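Local atomic coordinates of Lpg0393 helical bundle domain-containing protein (Legionella pneumophila subsp. pneumophila str. Philadelphia 1, PDB entry 4R0G), a protein that acts as a guanine-nucleotide exchange factor for the small GTPases Rab5, Rab21 and Rab22, probably through its Vps9-like domain. Residues Y17-Q22 with E209-T214; R76-G81 with D163-V168. All coordinates share one frame; numbering follows the deposited sequence.

Contact 1. Residues Y17-Q22 with E209-T214; sequences YLLFLQ and EQTELT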
ATOM      1  N   TYR A  17      18.398   2.375  -3.991  1.00 44.14           N
ATOM      2  CA  TYR A  17      17.311   1.887  -4.807  1.00 46.67           C
ATOM      3  C   TYR A  17      16.319   2.957  -5.249  1.00 48.10           C
ATOM      4  O   TYR A  17      15.955   3.011  -6.427  1.00 49.37           O
ATOM      5  CB  TYR A  17      16.610   0.713  -4.139  1.00 45.35           C
ATOM      6  CG  TYR A  17      17.436  -0.547  -3.996  1.00 44.04           C
ATOM      7  CD1 TYR A  17      17.974  -1.198  -5.094  1.00 46.12           C
ATOM      8  CD2 TYR A  17      17.626  -1.122  -2.755  1.00 47.95           C
ATOM      9  CE1 TYR A  17      18.711  -2.386  -4.946  1.00 41.32           C
ATOM     10  CE2 TYR A  17      18.348  -2.297  -2.601  1.00 49.44           C
ATOM     11  CZ  TYR A  17      18.884  -2.922  -3.697  1.00 45.94           C
ATOM     12  OH  TYR A  17      19.594  -4.085  -3.505  1.00 51.03           O
ATOM     13  N   LEU A  18      15.893   3.809  -4.314  1.00 49.80           N
ATOM     14  CA  LEU A  18      14.970   4.916  -4.626  1.00 45.85           C
ATOM     15  C   LEU A  18      15.534   5.738  -5.746  1.00 50.17           C
ATOM     16  O   LEU A  18      14.794   6.187  -6.625  1.00 53.66           O
ATOM     17  CB  LEU A  18      14.711   5.804  -3.413  1.00 43.61           C
ATOM     18  CG  LEU A  18      13.690   5.089  -2.561  1.00 39.05           C
ATOM     19  CD1 LEU A  18      13.563   5.713  -1.204  1.00 40.21           C
ATOM     20  CD2 LEU A  18      12.402   5.111  -3.359  1.00 36.31           C
ATOM     21  N   LEU A  19      16.853   5.910  -5.720  1.00 47.57           N
ATOM     22  CA  LEU A  19      17.531   6.591  -6.806  1.00 47.39           C
ATOM     23  C   LEU A  19      17.504   5.743  -8.079  1.00 42.98           C
ATOM     24  O   LEU A  19      17.205   6.248  -9.155  1.00 41.05           O
ATOM     25  CB  LEU A  19      18.963   6.976  -6.396  1.00 49.43           C
ATOM     26  CG  LEU A  19      19.788   7.590  -7.524  1.00 52.80           C
ATOM     27  CD1 LEU A  19      19.065   8.844  -8.061  1.00 47.51           C
ATOM     28  CD2 LEU A  19      21.246   7.861  -7.073  1.00 43.57           C
ATOM     29  N   PHE A  20      17.802   4.455  -7.960  1.00 43.31           N
ATOM     30  CA  PHE A  20      17.810   3.607  -9.151  1.00 42.24           C
ATOM     31  C   PHE A  20      16.482   3.641  -9.899  1.00 45.50           C
ATOM     32  O   PHE A  20      16.465   3.693 -11.126  1.00 41.90           O
ATOM     33  CB  PHE A  20      18.167   2.189  -8.803  1.00 44.58           C
ATOM     34  CG  PHE A  20      17.707   1.187  -9.826  1.00 52.24           C
ATOM     35  CD1 PHE A  20      18.342   1.096 -11.060  1.00 45.71           C
ATOM     36  CD2 PHE A  20      16.659   0.306  -9.554  1.00 47.01           C
ATOM     37  CE1 PHE A  20      17.938   0.181 -12.016  1.00 36.83           C
ATOM     38  CE2 PHE A  20      16.266  -0.626 -10.515  1.00 47.59           C
ATOM     39  CZ  PHE A  20      16.924  -0.681 -11.749  1.00 43.06           C
ATOM     40  N   LEU A  21      15.382   3.659  -9.133  1.00 48.22           N
ATOM     41  CA  LEU A  21      13.992   3.739  -9.633  1.00 41.43           C
ATOM     42  C   LEU A  21      13.633   5.045 -10.347  1.00 41.91           C
ATOM     43  O   LEU A  21      12.512   5.208 -10.820  1.00 39.93           O
ATOM     44  CB  LEU A  21      12.991   3.488  -8.500  1.00 44.25           C
ATOM     45  CG  LEU A  21      12.962   2.064  -7.910  1.00 45.80           C
ATOM     46  CD1 LEU A  21      11.904   1.932  -6.865  1.00 43.12           C
ATOM     47  CD2 LEU A  21      12.731   1.047  -8.991  1.00 38.04           C
ATOM     48  N   GLN A  22      14.573   5.986 -10.374  1.00 39.89           N
ATOM     49  CA  GLN A  22      14.378   7.296 -10.994  1.00 47.52           C
ATOM     50  C   GLN A  22      14.803   7.234 -12.457  1.00 45.68           C
ATOM     51  O   GLN A  22      14.641   8.180 -13.246  1.00 40.94           O
ATOM     52  CB  GLN A  22      15.246   8.303 -10.258  1.00 50.86           C
ATOM     53  CG  GLN A  22      14.627   9.620  -9.925  1.00 55.26           C
ATOM     54  CD  GLN A  22      15.454  10.358  -8.884  1.00 58.66           C
ATOM     55  OE1 GLN A  22      15.071  10.421  -7.717  1.00 56.16           O
ATOM     56  NE2 GLN A  22      16.610  10.904  -9.300  1.00 70.79           N
ATOM     57  N   GLU A 209      11.902  14.574  -5.036  1.00 58.92           N
ATOM     58  CA  GLU A 209      13.225  14.400  -5.602  1.00 60.26           C
ATOM     59  C   GLU A 209      14.190  13.665  -4.650  1.00 55.72           C
ATOM     60  O   GLU A 209      15.326  13.391  -5.012  1.00 61.68           O
ATOM     61  CB  GLU A 209      13.794  15.781  -6.006  1.00 66.92           C
ATOM     62  CG  GLU A 209      13.691  16.155  -7.512  1.00 79.24           C
ATOM     63  CD  GLU A 209      12.248  16.182  -8.063  1.00 79.37           C
ATOM     64  OE1 GLU A 209      11.384  16.908  -7.503  1.00 71.61           O
ATOM     65  OE2 GLU A 209      11.982  15.479  -9.071  1.00 72.37           O
ATOM     66  N   GLN A 210      13.761  13.344  -3.437  1.00 47.05           N
ATOM     67  CA  GLN A 210      14.736  12.900  -2.458  1.00 46.62           C
ATOM     68  C   GLN A 210      14.823  11.381  -2.272  1.00 50.31           C
ATOM     69  O   GLN A 210      13.813  10.710  -2.163  1.00 53.84           O
ATOM     70  CB  GLN A 210      14.546  13.638  -1.135  1.00 43.19           C
ATOM     71  CG  GLN A 210      15.769  14.465  -0.782  1.00 47.58           C
ATOM     72  CD  GLN A 210      15.937  15.676  -1.678  1.00 57.35           C
ATOM     73  OE1 GLN A 210      15.027  16.518  -1.776  1.00 56.04           O
ATOM     74  NE2 GLN A 210      17.101  15.775  -2.354  1.00 53.46           N
ATOM     75  N   THR A 211      16.033  10.829  -2.296  1.00 53.71           N
ATOM     76  CA  THR A 211      16.181   9.374  -2.168  1.00 49.94           C
ATOM     77  C   THR A 211      16.578   8.855  -0.775  1.00 50.56           C
ATOM     78  O   THR A 211      16.620   7.644  -0.543  1.00 43.76           O
ATOM     79  CB  THR A 211      17.129   8.812  -3.263  1.00 50.71           C
ATOM     80  OG1 THR A 211      18.448   9.359  -3.106  1.00 54.86           O
ATOM     81  CG2 THR A 211      16.605   9.188  -4.632  1.00 49.69           C
ATOM     82  N   GLU A 212      16.870   9.771   0.142  1.00 54.05           N
ATOM     83  CA  GLU A 212      17.184   9.407   1.526  1.00 55.04           C
ATOM     84  C   GLU A 212      17.010  10.599   2.469  1.00 56.09           C
ATOM     85  O   GLU A 212      16.997  11.748   2.041  1.00 50.69           O
ATOM     86  CB  GLU A 212      18.589   8.810   1.640  1.00 62.21           C
ATOM     87  CG  GLU A 212      19.706   9.680   1.051  1.00 75.17           C
ATOM     88  CD  GLU A 212      21.054   8.953   0.958  1.00 77.31           C
ATOM     89  OE1 GLU A 212      21.066   7.698   0.902  1.00 72.79           O
ATOM     90  OE2 GLU A 212      22.096   9.647   0.930  1.00 82.86           O
ATOM     91  N   LEU A 213      16.862  10.343   3.762  1.00 59.34           N
ATOM     92  CA  LEU A 213      16.717  11.474   4.661  1.00 63.76           C
ATOM     93  C   LEU A 213      18.099  11.876   5.214  1.00 69.70           C
ATOM     94  O   LEU A 213      18.631  11.263   6.155  1.00 64.22           O
ATOM     95  CB  LEU A 213      15.761  11.113   5.796  1.00 62.81           C
ATOM     96  CG  LEU A 213      14.377  10.636   5.343  1.00 63.89           C
ATOM     97  CD1 LEU A 213      13.554  10.112   6.497  1.00 62.58           C
ATOM     98  CD2 LEU A 213      13.609  11.754   4.641  1.00 64.21           C
ATOM     99  N   THR A 214      18.630  12.972   4.681  1.00 59.82           N
ATOM    100  CA  THR A 214      19.947  13.410   5.069  1.00 61.78           C
ATOM    101  C   THR A 214      19.717  14.676   5.854  1.00 63.37           C
ATOM    102  O   THR A 214      18.570  15.114   5.979  1.00 58.46           O
ATOM    103  CB  THR A 214      20.852  13.631   3.843  1.00 60.84           C
ATOM    104  OG1 THR A 214      20.297  14.649   2.999  1.00 62.52           O
ATOM    105  CG2 THR A 214      20.974  12.330   3.058  1.00 64.26           C
TER
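Q22 N bonds to L19 O (2.9 Å) at the end of the short helix 17-20, and the side chains of both residues touch T211 of the loop 209-214. The CA of T211 lies opposite that of L18. With OG1 set between the backbone N and the carbonyl carbon (chi1 63°), CG2 stands anti to the carbonyl carbon, and this methyl does most of the touching. T211 CG2 rests against the helix backbone, 3.5 Å from L19 N. The same methyl also meets the CB of L19. Threonine suits the place: its side chain is short, which lets the loop come close, and beta-branched, which gives it a methyl to pack on the helix. T211 CB packs on L18 CB at 3.9 Å, while L18 CD1 lies 3.7 Å from T211 O, so a buried leucine lines the loop backbone as well as its side chain. Q22 completes the patch. Its chain, extended beyond CG, crosses the T211 side chain at about a right angle and brings OE1 to 3.7 Å from T211 CG2. The touching is thus van der Waals. L18 is buried, while L19, Q22 and T211 are partly exposed and E209 lies at the exposed edge. L18 also touches V168 of helix 155-183 and L82 of helix 80-101. The arrangement is that of an interhelical loop, between helices 193-208 and 215-229 of the helical bundle domain, seated on a short helix of the Vps9-like domain in an all-helical, two-domain protein.

Contact 2. Residues R76-G81 with D163-V168; sequences RPLREG and DQIYSV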
ATOM      1  N   ARG A  76       4.332  -2.800   2.063  1.00 49.66           N
ATOM      2  CA  ARG A  76       4.267  -2.218   0.715  1.00 45.06           C
ATOM      3  C   ARG A  76       5.009  -0.896   0.513  1.00 49.48           C
ATOM      4  O   ARG A  76       4.398   0.101   0.096  1.00 50.68           O
ATOM      5  CB  ARG A  76       2.822  -2.069   0.216  1.00 40.88           C
ATOM      6  CG  ARG A  76       2.107  -3.355  -0.135  1.00 50.08           C
ATOM      7  CD  ARG A  76       2.361  -3.896  -1.538  1.00 50.78           C
ATOM      8  NE  ARG A  76       2.112  -5.340  -1.534  1.00 62.13           N
ATOM      9  CZ  ARG A  76       2.521  -6.208  -2.457  1.00 69.53           C
ATOM     10  NH1 ARG A  76       3.220  -5.793  -3.527  1.00 59.18           N
ATOM     11  NH2 ARG A  76       2.224  -7.505  -2.291  1.00 66.88           N
ATOM     12  N   PRO A  77       6.337  -0.896   0.729  1.00 48.67           N
ATOM     13  CA  PRO A  77       7.064   0.382   0.729  1.00 45.15           C
ATOM     14  C   PRO A  77       7.007   1.067  -0.638  1.00 49.58           C
ATOM     15  O   PRO A  77       7.216   2.272  -0.720  1.00 53.04           O
ATOM     16  CB  PRO A  77       8.494  -0.030   1.094  1.00 42.81           C
ATOM     17  CG  PRO A  77       8.598  -1.463   0.534  1.00 44.76           C
ATOM     18  CD  PRO A  77       7.242  -2.062   0.779  1.00 45.51           C
ATOM     19  N   LEU A  78       6.710   0.341  -1.709  1.00 50.27           N
ATOM     20  CA  LEU A  78       6.736   1.005  -3.011  1.00 43.01           C
ATOM     21  C   LEU A  78       5.363   1.014  -3.631  1.00 39.29           C
ATOM     22  O   LEU A  78       4.930   0.007  -4.169  1.00 49.63           O
ATOM     23  CB  LEU A  78       7.727   0.290  -3.947  1.00 46.02           C
ATOM     24  CG  LEU A  78       9.186   0.175  -3.494  1.00 44.44           C
ATOM     25  CD1 LEU A  78       9.818  -1.070  -4.078  1.00 45.54           C
ATOM     26  CD2 LEU A  78      10.017   1.410  -3.868  1.00 39.10           C
ATOM     27  N   ARG A  79       4.700   2.165  -3.620  1.00 43.32           N
ATOM     28  CA  ARG A  79       3.335   2.261  -4.124  1.00 38.78           C
ATOM     29  C   ARG A  79       3.363   3.161  -5.330  1.00 46.63           C
ATOM     30  O   ARG A  79       4.400   3.746  -5.614  1.00 51.57           O
ATOM     31  CB  ARG A  79       2.407   2.855  -3.044  1.00 45.54           C
ATOM     32  CG  ARG A  79       2.534   2.238  -1.622  1.00 42.28           C
ATOM     33  CD  ARG A  79       1.316   2.583  -0.731  1.00 50.67           C
ATOM     34  NE  ARG A  79       1.607   2.856   0.692  1.00 50.77           N
ATOM     35  CZ  ARG A  79       2.238   2.023   1.513  1.00 46.20           C
ATOM     36  NH1 ARG A  79       2.648   0.864   1.056  1.00 47.36           N
ATOM     37  NH2 ARG A  79       2.461   2.342   2.782  1.00 40.10           N
ATOM     38  N   GLU A  80       2.229   3.309  -6.017  1.00 53.73           N
ATOM     39  CA  GLU A  80       2.098   4.279  -7.118  1.00 51.41           C
ATOM     40  C   GLU A  80       3.238   4.311  -8.160  1.00 48.90           C
ATOM     41  O   GLU A  80       3.631   3.289  -8.728  1.00 46.19           O
ATOM     42  CB  GLU A  80       1.875   5.691  -6.556  1.00 52.61           C
ATOM     43  CG  GLU A  80       0.554   5.871  -5.800  1.00 60.10           C
ATOM     44  CD  GLU A  80      -0.670   5.859  -6.718  1.00 84.43           C
ATOM     45  OE1 GLU A  80      -0.966   4.803  -7.335  1.00 85.73           O
ATOM     46  OE2 GLU A  80      -1.335   6.916  -6.827  1.00 92.94           O
ATOM     47  N   GLY A  81       3.760   5.511  -8.400  1.00 52.25           N
ATOM     48  CA  GLY A  81       4.769   5.729  -9.417  1.00 36.73           C
ATOM     49  C   GLY A  81       6.048   4.995  -9.135  1.00 38.42           C
ATOM     50  O   GLY A  81       6.695   4.537 -10.070  1.00 47.59           O
ATOM     51  N   ASP A 163      14.219  -0.846   5.339  1.00 61.01           N
ATOM     52  CA  ASP A 163      14.204   0.214   6.333  1.00 66.98           C
ATOM     53  C   ASP A 163      14.616   1.527   5.701  1.00 64.30           C
ATOM     54  O   ASP A 163      14.078   2.582   6.072  1.00 62.31           O
ATOM     55  CB  ASP A 163      15.062  -0.132   7.562  1.00 73.25           C
ATOM     56  CG  ASP A 163      14.441  -1.263   8.417  1.00 90.79           C
ATOM     57  OD1 ASP A 163      13.225  -1.217   8.745  1.00 83.43           O
ATOM     58  OD2 ASP A 163      15.181  -2.212   8.761  1.00102.31           O
ATOM     59  N   GLN A 164      15.524   1.457   4.724  1.00 54.70           N
ATOM     60  CA  GLN A 164      16.039   2.683   4.109  1.00 59.28           C
ATOM     61  C   GLN A 164      15.235   3.216   2.912  1.00 55.28           C
ATOM     62  O   GLN A 164      15.342   4.391   2.558  1.00 52.94           O
ATOM     63  CB  GLN A 164      17.558   2.584   3.810  1.00 48.19           C
ATOM     64  CG  GLN A 164      17.956   1.452   2.897  1.00 61.00           C
ATOM     65  CD  GLN A 164      19.461   1.185   2.884  1.00 64.14           C
ATOM     66  OE1 GLN A 164      20.233   1.848   2.170  1.00 58.64           O
ATOM     67  NE2 GLN A 164      19.883   0.203   3.680  1.00 63.18           N
ATOM     68  N   ILE A 165      14.420   2.365   2.302  1.00 55.05           N
ATOM     69  CA  ILE A 165      13.430   2.829   1.334  1.00 50.24           C
ATOM     70  C   ILE A 165      12.213   3.395   2.067  1.00 51.73           C
ATOM     71  O   ILE A 165      11.736   4.493   1.757  1.00 52.74           O
ATOM     72  CB  ILE A 165      12.948   1.679   0.442  1.00 45.37           C
ATOM     73  CG1 ILE A 165      14.028   1.290  -0.550  1.00 42.80           C
ATOM     74  CG2 ILE A 165      11.683   2.052  -0.315  1.00 40.06           C
ATOM     75  CD1 ILE A 165      13.634   0.093  -1.385  1.00 42.84           C
ATOM     76  N   TYR A 166      11.715   2.643   3.043  1.00 48.82           N
ATOM     77  CA  TYR A 166      10.470   3.008   3.705  1.00 50.41           C
ATOM     78  C   TYR A 166      10.706   4.265   4.500  1.00 49.64           C
ATOM     79  O   TYR A 166       9.813   5.087   4.665  1.00 50.18           O
ATOM     80  CB  TYR A 166       9.998   1.890   4.637  1.00 53.35           C
ATOM     81  CG  TYR A 166       8.498   1.830   4.840  1.00 45.30           C
ATOM     82  CD1 TYR A 166       7.651   2.682   4.162  1.00 45.92           C
ATOM     83  CD2 TYR A 166       7.937   0.911   5.701  1.00 48.83           C
ATOM     84  CE1 TYR A 166       6.282   2.635   4.327  1.00 42.98           C
ATOM     85  CE2 TYR A 166       6.556   0.854   5.887  1.00 58.23           C
ATOM     86  CZ  TYR A 166       5.731   1.723   5.193  1.00 54.87           C
ATOM     87  OH  TYR A 166       4.354   1.657   5.369  1.00 65.39           O
ATOM     88  N   SER A 167      11.929   4.406   4.976  1.00 51.67           N
ATOM     89  CA  SER A 167      12.339   5.592   5.691  1.00 55.39           C
ATOM     90  C   SER A 167      11.888   6.848   4.954  1.00 55.08           C
ATOM     91  O   SER A 167      11.310   7.766   5.561  1.00 55.19           O
ATOM     92  CB  SER A 167      13.865   5.609   5.791  1.00 57.78           C
ATOM     93  OG  SER A 167      14.289   6.695   6.590  1.00 59.25           O
ATOM     94  N   VAL A 168      12.163   6.890   3.650  1.00 46.39           N
ATOM     95  CA  VAL A 168      11.777   8.030   2.838  1.00 49.66           C
ATOM     96  C   VAL A 168      10.341   7.908   2.412  1.00 47.82           C
ATOM     97  O   VAL A 168       9.565   8.855   2.396  1.00 46.92           O
ATOM     98  CB  VAL A 168      12.553   8.070   1.539  1.00 49.86           C
ATOM     99  CG1 VAL A 168      12.110   9.259   0.721  1.00 45.55           C
ATOM    100  CG2 VAL A 168      14.037   8.117   1.821  1.00 49.95           C
TER
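R79 and Y166 meet through the one side-chain hydrogen bond of this contact, NH2 to OH, long at 3.3 Å and bent, with 141° at the hydrogen. The phenol oxygen lies near the guanidinium plane, and NH2 comes to the ring obliquely; the exact placing of the guanidinium is doubtful. Arginine has the length to span from the loop to the phenol, and its chain bends at chi3 (-142°), which turns NE; NE makes a weak hydrogen bond to E74 O of the second subunit. In Y166, chi1 of -152° puts CG anti to the backbone N. P77 packs on the ring through CA and CB, with CA over one face, 4.2 Å from Y166 CD1. The loop between helices 58-71 and 80-101 is thereby held against helix 155-183 within an all-helical fold, and Y173 OH bonds to both R79 N and P77 O. I165 points its CB at the loop. Its CG2, anti to the backbone N, meets P77 CB at 4.1 Å, a branched side chain touching two neighbours with a single methyl. The other is L78, crossing I165 at about a right angle: its CG is anti to the carbonyl carbon, and L78 CD2 lies 4.0 Å from I165 CG2. Y166 OH also makes a weak hydrogen bond to Y166 OH of the second subunit.

How the contacts relate
The two contacts lie side by side, their centres about 10 Å apart. Contact 1 is a surface contact between a short helix and a loop, whereas in contact 2 all the touching residues are buried. Helix 155-183 belongs to both surroundings: it supplies one side of contact 2, and its V168 also packs on T211 O and E212 CA of contact 1. Separately, L21 CD1 meets L78 CD2 at 3.6 Å, joining segments 17-22 and 76-81. Contact 1 depends on methyl and backbone packing; contact 2 adds an arginine-tyrosine hydrogen bond where the second subunit comes near. In sequence, both segments of contact 2 fall between those of contact 1.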